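Local structure of DNA translocase coupling protein (Clostridium perfringens, 6O1W) at residues 128-132 with 263-268; 146-150 with 230-234; 151-155 with 348-354. The protein probably acts as an ATP-dependent DNA translocase coupling protein in plasmid conjugation, this chain containing its FtsK/SpoIIIE-like P-loop ATPase domain. One frame throughout, in Å; residues are numbered along the deposited sequence.

Interaction 1 (128-132 with 263-268)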
loop_
_atom_site.group_PDB
_atom_site.type_symbol
_atom_site.label_atom_id
_atom_site.label_comp_id
_atom_site.label_asym_id
_atom_site.label_seq_id
_atom_site.Cartn_x
_atom_site.Cartn_y
_atom_site.Cartn_z
ATOM N N LYS A 128 4.018 6.614 15.161
ATOM C CA LYS A 128 3.068 7.679 14.785
ATOM C C LYS A 128 1.831 7.156 14.049
ATOM O O LYS A 128 0.721 7.614 14.319
ATOM C CB LYS A 128 3.787 8.741 13.945
ATOM C CG LYS A 128 4.828 9.510 14.768
ATOM C CD LYS A 128 5.809 10.293 13.926
ATOM C CE LYS A 128 6.718 11.114 14.819
ATOM N NZ LYS A 128 7.825 11.758 14.059
ATOM N N SER A 129 2.020 6.169 13.151
ATOM C CA SER A 129 0.950 5.572 12.334
ATOM C C SER A 129 1.152 4.055 12.493
ATOM O O SER A 129 1.998 3.463 11.834
ATOM C CB SER A 129 1.068 6.068 10.902
ATOM O OG SER A 129 2.352 5.756 10.391
ATOM N N PRO A 130 0.496 3.474 13.527
ATOM C CA PRO A 130 0.859 2.111 13.961
ATOM C C PRO A 130 0.383 0.927 13.130
ATOM O O PRO A 130 0.913 -0.174 13.334
ATOM C CB PRO A 130 0.280 2.030 15.386
ATOM C CG PRO A 130 -0.863 3.009 15.397
ATOM C CD PRO A 130 -0.459 4.113 14.468
ATOM N N HIS A 131 -0.617 1.115 12.248
ATOM C CA HIS A 131 -1.156 0.006 11.462
ATOM C C HIS A 131 -1.168 0.293 9.976
ATOM O O HIS A 131 -1.309 1.447 9.556
ATOM C CB HIS A 131 -2.541 -0.425 11.978
ATOM C CG HIS A 131 -2.594 -0.552 13.467
ATOM N ND1 HIS A 131 -1.804 -1.472 14.146
ATOM C CD2 HIS A 131 -3.293 0.173 14.368
ATOM C CE1 HIS A 131 -2.067 -1.291 15.431
ATOM N NE2 HIS A 131 -2.954 -0.311 15.617
ATOM N N ILE A 132 -0.988 -0.758 9.187
ATOM C CA ILE A 132 -0.880 -0.692 7.727
ATOM C C ILE A 132 -1.847 -1.674 7.065
ATOM O O ILE A 132 -1.930 -2.842 7.464
ATOM C CB ILE A 132 0.580 -1.039 7.313
ATOM C CG1 ILE A 132 1.590 -0.046 7.943
ATOM C CG2 ILE A 132 0.731 -1.142 5.774
ATOM C CD1 ILE A 132 3.082 -0.397 7.811
ATOM N N LEU A 263 -7.661 -3.910 19.433
ATOM C CA LEU A 263 -6.220 -3.800 19.210
ATOM C C LEU A 263 -5.906 -2.599 18.340
ATOM O O LEU A 263 -5.101 -1.773 18.741
ATOM C CB LEU A 263 -5.678 -5.046 18.520
ATOM C CG LEU A 263 -4.853 -6.031 19.304
ATOM C CD1 LEU A 263 -4.241 -7.046 18.337
ATOM C CD2 LEU A 263 -3.765 -5.340 20.139
ATOM N N ALA A 264 -6.575 -2.472 17.179
ATOM C CA ALA A 264 -6.338 -1.380 16.241
ATOM C C ALA A 264 -6.563 0.021 16.868
ATOM O O ALA A 264 -5.753 0.937 16.692
ATOM C CB ALA A 264 -7.207 -1.565 15.006
ATOM N N ARG A 265 -7.629 0.158 17.620
ATOM C CA ARG A 265 -8.027 1.412 18.241
ATOM C C ARG A 265 -7.118 1.806 19.409
ATOM O O ARG A 265 -6.769 2.977 19.518
ATOM C CB ARG A 265 -9.524 1.305 18.673
ATOM C CG ARG A 265 -10.089 2.466 19.499
ATOM C CD ARG A 265 -11.570 2.261 19.808
ATOM N NE ARG A 265 -11.823 1.009 20.547
ATOM C CZ ARG A 265 -11.830 0.901 21.872
ATOM N NH1 ARG A 265 -11.643 1.971 22.635
ATOM N NH2 ARG A 265 -12.046 -0.274 22.445
ATOM N N LEU A 266 -6.710 0.840 20.249
ATOM C CA LEU A 266 -5.957 1.124 21.476
ATOM C C LEU A 266 -4.447 0.870 21.486
ATOM O O LEU A 266 -3.827 1.193 22.512
ATOM C CB LEU A 266 -6.568 0.340 22.652
ATOM C CG LEU A 266 -8.039 0.619 23.038
ATOM C CD1 LEU A 266 -8.454 -0.266 24.233
ATOM C CD2 LEU A 266 -8.237 2.088 23.423
ATOM N N SER A 267 -3.848 0.292 20.424
ATOM C CA SER A 267 -2.413 -0.069 20.484
ATOM C C SER A 267 -1.401 0.956 19.900
ATOM O O SER A 267 -0.227 0.600 19.631
ATOM C CB SER A 267 -2.175 -1.430 19.844
ATOM O OG SER A 267 -2.504 -1.295 18.474
ATOM N N ARG A 268 -1.817 2.212 19.800
ATOM C CA ARG A 268 -1.028 3.341 19.299
ATOM C C ARG A 268 0.340 3.485 19.991
ATOM O O ARG A 268 1.351 3.564 19.316
ATOM C CB ARG A 268 -1.814 4.651 19.510
ATOM C CG ARG A 268 -3.334 4.512 19.501
ATOM C CD ARG A 268 -3.876 5.163 18.253
ATOM N NE ARG A 268 -4.465 4.165 17.370
ATOM C CZ ARG A 268 -4.404 4.191 16.043
ATOM N NH1 ARG A 268 -3.748 5.163 15.417
ATOM N NH2 ARG A 268 -4.988 3.247 15.333
#

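Interaction 2 (146-150 with 230-234)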
loop_
_atom_site.group_PDB
_atom_site.type_symbol
_atom_site.label_atom_id
_atom_site.label_comp_id
_atom_site.label_asym_id
_atom_site.label_seq_id
_atom_site.Cartn_x
_atom_site.Cartn_y
_atom_site.Cartn_z
ATOM N N LEU A 146 4.330 -6.421 2.749
ATOM C CA LEU A 146 4.141 -6.823 4.140
ATOM C C LEU A 146 5.323 -7.630 4.672
ATOM O O LEU A 146 5.720 -7.410 5.798
ATOM C CB LEU A 146 2.834 -7.636 4.275
ATOM C CG LEU A 146 1.542 -6.884 3.898
ATOM C CD1 LEU A 146 0.340 -7.749 4.152
ATOM C CD2 LEU A 146 1.417 -5.563 4.665
ATOM N N ARG A 147 5.886 -8.557 3.852
ATOM C CA ARG A 147 7.043 -9.390 4.234
ATOM C C ARG A 147 8.329 -8.552 4.318
ATOM O O ARG A 147 9.190 -8.856 5.137
ATOM C CB ARG A 147 7.206 -10.588 3.293
ATOM C CG ARG A 147 6.066 -11.602 3.435
ATOM C CD ARG A 147 6.254 -12.778 2.497
ATOM N NE ARG A 147 5.059 -13.623 2.475
ATOM C CZ ARG A 147 4.135 -13.596 1.518
ATOM N NH1 ARG A 147 4.269 -12.786 0.474
ATOM N NH2 ARG A 147 3.076 -14.392 1.588
ATOM N N CYS A 148 8.429 -7.493 3.490
ATOM C CA CYS A 148 9.531 -6.512 3.493
ATOM C C CYS A 148 9.499 -5.696 4.797
ATOM O O CYS A 148 10.533 -5.467 5.400
ATOM C CB CYS A 148 9.413 -5.592 2.282
ATOM S SG CYS A 148 10.821 -4.494 2.070
ATOM N N ILE A 149 8.311 -5.242 5.213
ATOM C CA ILE A 149 8.092 -4.516 6.479
ATOM C C ILE A 149 8.463 -5.451 7.646
ATOM O O ILE A 149 9.165 -5.033 8.554
ATOM C CB ILE A 149 6.619 -4.039 6.595
ATOM C CG1 ILE A 149 6.338 -2.905 5.558
ATOM C CG2 ILE A 149 6.300 -3.570 8.062
ATOM C CD1 ILE A 149 4.901 -2.651 5.323
ATOM N N LEU A 150 7.989 -6.718 7.598
ATOM C CA LEU A 150 8.243 -7.739 8.614
ATOM C C LEU A 150 9.738 -7.945 8.812
ATOM O O LEU A 150 10.195 -7.954 9.949
ATOM C CB LEU A 150 7.561 -9.064 8.202
ATOM C CG LEU A 150 7.849 -10.320 9.036
ATOM C CD1 LEU A 150 7.418 -10.116 10.548
ATOM C CD2 LEU A 150 7.151 -11.544 8.416
ATOM N N ILE A 230 4.908 -7.362 16.011
ATOM C CA ILE A 230 4.343 -7.184 14.675
ATOM C C ILE A 230 3.425 -8.362 14.354
ATOM O O ILE A 230 3.789 -9.520 14.554
ATOM C CB ILE A 230 5.387 -6.869 13.563
ATOM C CG1 ILE A 230 4.662 -6.622 12.184
ATOM C CG2 ILE A 230 6.525 -7.913 13.501
ATOM C CD1 ILE A 230 5.507 -6.582 10.936
ATOM N N VAL A 231 2.210 -8.053 13.929
ATOM C CA VAL A 231 1.191 -9.048 13.605
ATOM C C VAL A 231 0.896 -8.911 12.117
ATOM O O VAL A 231 0.402 -7.876 11.681
ATOM C CB VAL A 231 -0.087 -8.864 14.458
ATOM C CG1 VAL A 231 -1.072 -10.010 14.228
ATOM C CG2 VAL A 231 0.244 -8.707 15.941
ATOM N N VAL A 232 1.210 -9.936 11.351
ATOM C CA VAL A 232 1.022 -9.895 9.906
ATOM C C VAL A 232 -0.165 -10.757 9.575
ATOM O O VAL A 232 -0.162 -11.941 9.890
ATOM C CB VAL A 232 2.294 -10.324 9.116
ATOM C CG1 VAL A 232 2.092 -10.145 7.597
ATOM C CG2 VAL A 232 3.519 -9.554 9.584
ATOM N N ILE A 233 -1.186 -10.159 8.979
ATOM C CA ILE A 233 -2.389 -10.884 8.596
ATOM C C ILE A 233 -2.321 -10.917 7.081
ATOM O O ILE A 233 -2.483 -9.884 6.424
ATOM C CB ILE A 233 -3.655 -10.165 9.164
ATOM C CG1 ILE A 233 -3.643 -10.162 10.732
ATOM C CG2 ILE A 233 -4.946 -10.742 8.581
ATOM C CD1 ILE A 233 -4.602 -9.174 11.387
ATOM N N ASP A 234 -2.031 -12.093 6.530
ATOM C CA ASP A 234 -1.908 -12.286 5.081
ATOM C C ASP A 234 -3.190 -11.935 4.344
ATOM O O ASP A 234 -3.123 -11.324 3.281
ATOM C CB ASP A 234 -1.495 -13.726 4.747
ATOM C CG ASP A 234 -1.207 -13.918 3.261
ATOM O OD1 ASP A 234 -0.131 -13.448 2.792
ATOM O OD2 ASP A 234 -2.062 -14.514 2.563
#

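Interaction 3 (151-155 with 348-354)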
loop_
_atom_site.group_PDB
_atom_site.type_symbol
_atom_site.label_atom_id
_atom_site.label_comp_id
_atom_site.label_asym_id
_atom_site.label_seq_id
_atom_site.Cartn_x
_atom_site.Cartn_y
_atom_site.Cartn_z
ATOM N N TRP A 151 10.492 -8.109 7.705
ATOM C CA TRP A 151 11.944 -8.303 7.698
ATOM C C TRP A 151 12.674 -7.149 8.411
ATOM O O TRP A 151 13.512 -7.384 9.279
ATOM C CB TRP A 151 12.428 -8.431 6.240
ATOM C CG TRP A 151 13.921 -8.525 6.147
ATOM C CD1 TRP A 151 14.776 -7.560 5.695
ATOM C CD2 TRP A 151 14.747 -9.581 6.676
ATOM N NE1 TRP A 151 16.079 -7.995 5.804
ATOM C CE2 TRP A 151 16.091 -9.227 6.419
ATOM C CE3 TRP A 151 14.474 -10.819 7.290
ATOM C CZ2 TRP A 151 17.164 -10.063 6.755
ATOM C CZ3 TRP A 151 15.539 -11.641 7.641
ATOM C CH2 TRP A 151 16.867 -11.255 7.384
ATOM N N GLN A 152 12.291 -5.912 8.091
ATOM C CA GLN A 152 12.839 -4.694 8.684
ATOM C C GLN A 152 12.651 -4.680 10.196
ATOM O O GLN A 152 13.628 -4.480 10.922
ATOM C CB GLN A 152 12.230 -3.437 8.029
ATOM C CG GLN A 152 12.676 -3.289 6.569
ATOM C CD GLN A 152 12.061 -2.118 5.850
ATOM O OE1 GLN A 152 11.302 -2.252 4.893
ATOM N NE2 GLN A 152 12.376 -0.949 6.289
ATOM N N LEU A 153 11.425 -4.984 10.662
ATOM C CA LEU A 153 11.112 -5.052 12.084
ATOM C C LEU A 153 11.795 -6.212 12.795
ATOM O O LEU A 153 12.226 -6.034 13.932
ATOM C CB LEU A 153 9.605 -5.049 12.329
ATOM C CG LEU A 153 8.927 -3.772 11.845
ATOM C CD1 LEU A 153 7.416 -3.903 11.917
ATOM C CD2 LEU A 153 9.479 -2.531 12.592
ATOM N N LEU A 154 11.929 -7.376 12.129
ATOM C CA LEU A 154 12.649 -8.533 12.699
ATOM C C LEU A 154 14.134 -8.165 12.899
ATOM O O LEU A 154 14.745 -8.585 13.881
ATOM C CB LEU A 154 12.547 -9.756 11.753
ATOM C CG LEU A 154 11.204 -10.497 11.724
ATOM C CD1 LEU A 154 11.234 -11.612 10.734
ATOM C CD2 LEU A 154 10.828 -11.049 13.112
ATOM N N LYS A 155 14.691 -7.350 11.976
ATOM C CA LYS A 155 16.075 -6.840 12.017
ATOM C C LYS A 155 16.239 -5.789 13.098
ATOM O O LYS A 155 17.357 -5.541 13.502
ATOM C CB LYS A 155 16.496 -6.242 10.642
ATOM C CG LYS A 155 16.811 -7.277 9.567
ATOM C CD LYS A 155 18.201 -7.880 9.748
ATOM C CE LYS A 155 19.294 -7.098 9.068
ATOM N NZ LYS A 155 20.614 -7.390 9.676
ATOM N N HIS A 348 16.145 -12.707 0.041
ATOM C CA HIS A 348 16.198 -11.620 1.004
ATOM C C HIS A 348 15.880 -12.010 2.434
ATOM O O HIS A 348 16.310 -11.311 3.344
ATOM C CB HIS A 348 15.291 -10.465 0.530
ATOM C CG HIS A 348 15.700 -9.886 -0.790
ATOM N ND1 HIS A 348 14.792 -9.727 -1.817
ATOM C CD2 HIS A 348 16.927 -9.504 -1.225
ATOM C CE1 HIS A 348 15.476 -9.222 -2.832
ATOM N NE2 HIS A 348 16.772 -9.083 -2.525
ATOM N N PHE A 349 15.151 -13.113 2.649
ATOM C CA PHE A 349 14.750 -13.548 3.982
ATOM C C PHE A 349 15.768 -14.544 4.508
ATOM O O PHE A 349 15.797 -15.683 4.055
ATOM C CB PHE A 349 13.305 -14.113 3.966
ATOM C CG PHE A 349 12.828 -14.513 5.341
ATOM C CD1 PHE A 349 12.450 -13.552 6.270
ATOM C CD2 PHE A 349 12.798 -15.851 5.723
ATOM C CE1 PHE A 349 12.061 -13.917 7.557
ATOM C CE2 PHE A 349 12.416 -16.219 7.022
ATOM C CZ PHE A 349 12.067 -15.248 7.930
ATOM N N ILE A 350 16.654 -14.087 5.401
ATOM C CA ILE A 350 17.762 -14.880 5.952
ATOM C C ILE A 350 17.542 -15.083 7.451
ATOM O O ILE A 350 17.889 -14.211 8.248
ATOM C CB ILE A 350 19.149 -14.254 5.573
ATOM C CG1 ILE A 350 19.227 -13.967 4.054
ATOM C CG2 ILE A 350 20.317 -15.159 6.022
ATOM C CD1 ILE A 350 20.186 -12.858 3.635
ATOM N N PRO A 351 16.879 -16.201 7.836
ATOM C CA PRO A 351 16.512 -16.398 9.252
ATOM C C PRO A 351 17.658 -16.353 10.262
ATOM O O PRO A 351 17.456 -15.889 11.387
ATOM C CB PRO A 351 15.818 -17.767 9.255
ATOM C CG PRO A 351 15.389 -17.993 7.878
ATOM C CD PRO A 351 16.348 -17.290 6.986
ATOM N N ASN A 352 18.847 -16.848 9.870
ATOM C CA ASN A 352 20.027 -16.904 10.739
ATOM C C ASN A 352 20.524 -15.517 11.147
ATOM O O ASN A 352 21.002 -15.382 12.268
ATOM C CB ASN A 352 21.153 -17.776 10.152
ATOM C CG ASN A 352 21.349 -17.701 8.649
ATOM O OD1 ASN A 352 22.335 -17.132 8.163
ATOM N ND2 ASN A 352 20.433 -18.304 7.874
ATOM N N LYS A 353 20.337 -14.480 10.308
ATOM C CA LYS A 353 20.685 -13.104 10.690
ATOM C C LYS A 353 19.826 -12.623 11.889
ATOM O O LYS A 353 20.351 -11.962 12.782
ATOM C CB LYS A 353 20.551 -12.132 9.517
ATOM C CG LYS A 353 21.646 -12.251 8.471
ATOM C CD LYS A 353 21.319 -11.377 7.254
ATOM C CE LYS A 353 22.547 -10.865 6.549
ATOM N NZ LYS A 353 22.188 -10.054 5.360
ATOM N N ILE A 354 18.534 -13.012 11.933
ATOM C CA ILE A 354 17.599 -12.664 13.010
ATOM C C ILE A 354 17.894 -13.417 14.299
ATOM O O ILE A 354 17.798 -12.836 15.388
ATOM C CB ILE A 354 16.105 -12.839 12.570
ATOM C CG1 ILE A 354 15.785 -12.070 11.278
ATOM C CG2 ILE A 354 15.118 -12.497 13.700
ATOM C CD1 ILE A 354 16.177 -10.590 11.256
#

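Interaction 1 (128-132 with 263-268)
The end of helix 247-266 meets His131 first through backbone oxygens. The carbonyl of Leu263 approaches the His131 ring obliquely, while that of Ala264 lies near the ring plane at its edge and takes a weak, strongly bent hydrogen bond from NE2 (NE2 to Ala264 O 3.2 Å, 120° at the hydrogen). The CB of Ala264 adds a loose apolar contact to CD2 of the same ring. At Ser267, where the chain leaves the helix, OG sits in the plane of the imidazole, 3.1 Å from His131 NE2. This hydroxyl turns back along its own chain (chi1 64°) to bond Leu263 O, which also accepts Ser267 N and is thereby gripped twice; Ile272 O is a further hydrogen-bond partner of OG. Arg268 comes last and folds back over the turn. Its chain, bent at chi2 and chi3, brings Arg268 NH2 to Ala264 O at 2.8 Å, almost within the guanidinium plane, and the same NH2 also bonds Asn293 O. Pro130 CG covers one face of that guanidinium, 3.6 Å from Arg268 NH1, whereas the His131 ring stands steeply to it, the planes 75° apart. Pro130 CB in turn lies over the centre of the His131 ring. The loop leading into strand 132-135 is thus joined to the C-terminal end of helix 247-266, with His131 ND1 bonded to Leu274 N of strand 272-278 and Leu263 packing on helix 185-209.

Interaction 2 (146-150 with 230-234)
Leu150 and Ile230 form the close-packed end of this contact. Leu150 CD1 rests 3.8 Å from Ile230 CG2, and Ile230 CD1 reaches past the leucine side chain to the helix backbone, 3.8 Å from Leu150 CA. The isoleucine does so because its CG1 runs anti to the backbone N (chi1 -177°), which extends CD1 toward the helix. Leu150 CD1 also bridges to the next inward-facing strand residue, lying 4.1 Å from Val232 CG2. One helical turn earlier, Leu146 CB covers the other methyl, Val232 CG1, at 4.2 Å. The helix segment 146-150 and strand segment 230-233 run nearly antiparallel, their axes 9.8 Å apart at closest approach, as expected in a P-loop NTPase, where the helix following the Walker A loop packs against the central sheet. Asp234, directly after a hydrophobic strand, occupies a position consistent with a Walker B aspartate, and its OD1 makes a weak hydrogen bond with Ser143 of the predicted ATP site. Toward this polar end the fit slackens. The extended side chain of Arg147 brings NH2 to 3.6 Å from Asp234 OD1, a salt bridge of charge alone, because the oxygen lies well out of the guanidinium plane and no N-H points at it. Arg147 has firmer partners elsewhere: NH2 bonds Glu170 O, and the guanidinium makes a cation-pi contact with Phe171.

Interaction 3 (151-155 with 348-354)
Ile350 O is met from two directions: by Lys353 N, in a 3.2 Å hydrogen bond at the start of helix 351-356, and by the edge of the Trp151 indole, whose CH2 is also 3.2 Å away and near the ring plane. His348 O lies over one face of the indole, 3.7 Å from Trp151 CE2, with Phe349 CA beside it. On the opposite face, Ile354 CD1 makes an off-centre CH-pi contact, 4.2 Å from the centroid of the Trp151 six-membered ring, next to CG of Lys155. Trp151 reaches outward because chi1 (176°) swings CG to the side remote from the backbone N. The Phe349 ring leans obliquely against it, planes at 69°, CD1 being 3.6 Å from Trp151 CE3, and offers its edge to Leu154 CD1. Ile354 CD1 also fits between Leu154 CB and the aliphatic part of Lys155, 3.7 Å from Lys155 CD. The indole N-H is satisfied outside, by Asp102. Apolar and CH-pi packing therefore does most of the holding, with Ile350 O at the indole C-H edge probably adding a little; Lys155 NZ and Lys353 NZ stand 5.3 Å apart, a like-charge proximity that Asp102, a distant and weak partner of Lys353, may soften.

Interactions 2 and 3 share helix 142-155: its middle faces the central sheet at 230-234, while its later turns carry the C-terminal segment 348-354. The two touch where Ile230 meets Leu153. In interaction 1 the end of helix 247-266 lies on the other side of the sheet from helix 142-155, while Ile132, in the sheet, meets Ile149 of interaction 2. Interactions 1 and 2 are buried, both in the FtsK/SpoIIIE region; interaction 3 is only partly buried. Their chemistry follows: polar side chains and helix-end carbonyls around a histidine in interaction 1, branched aliphatic packing that turns ionic beside the predicted ATP site in interaction 2, and a tryptophan-centred aromatic contact edged by lysines in interaction 3.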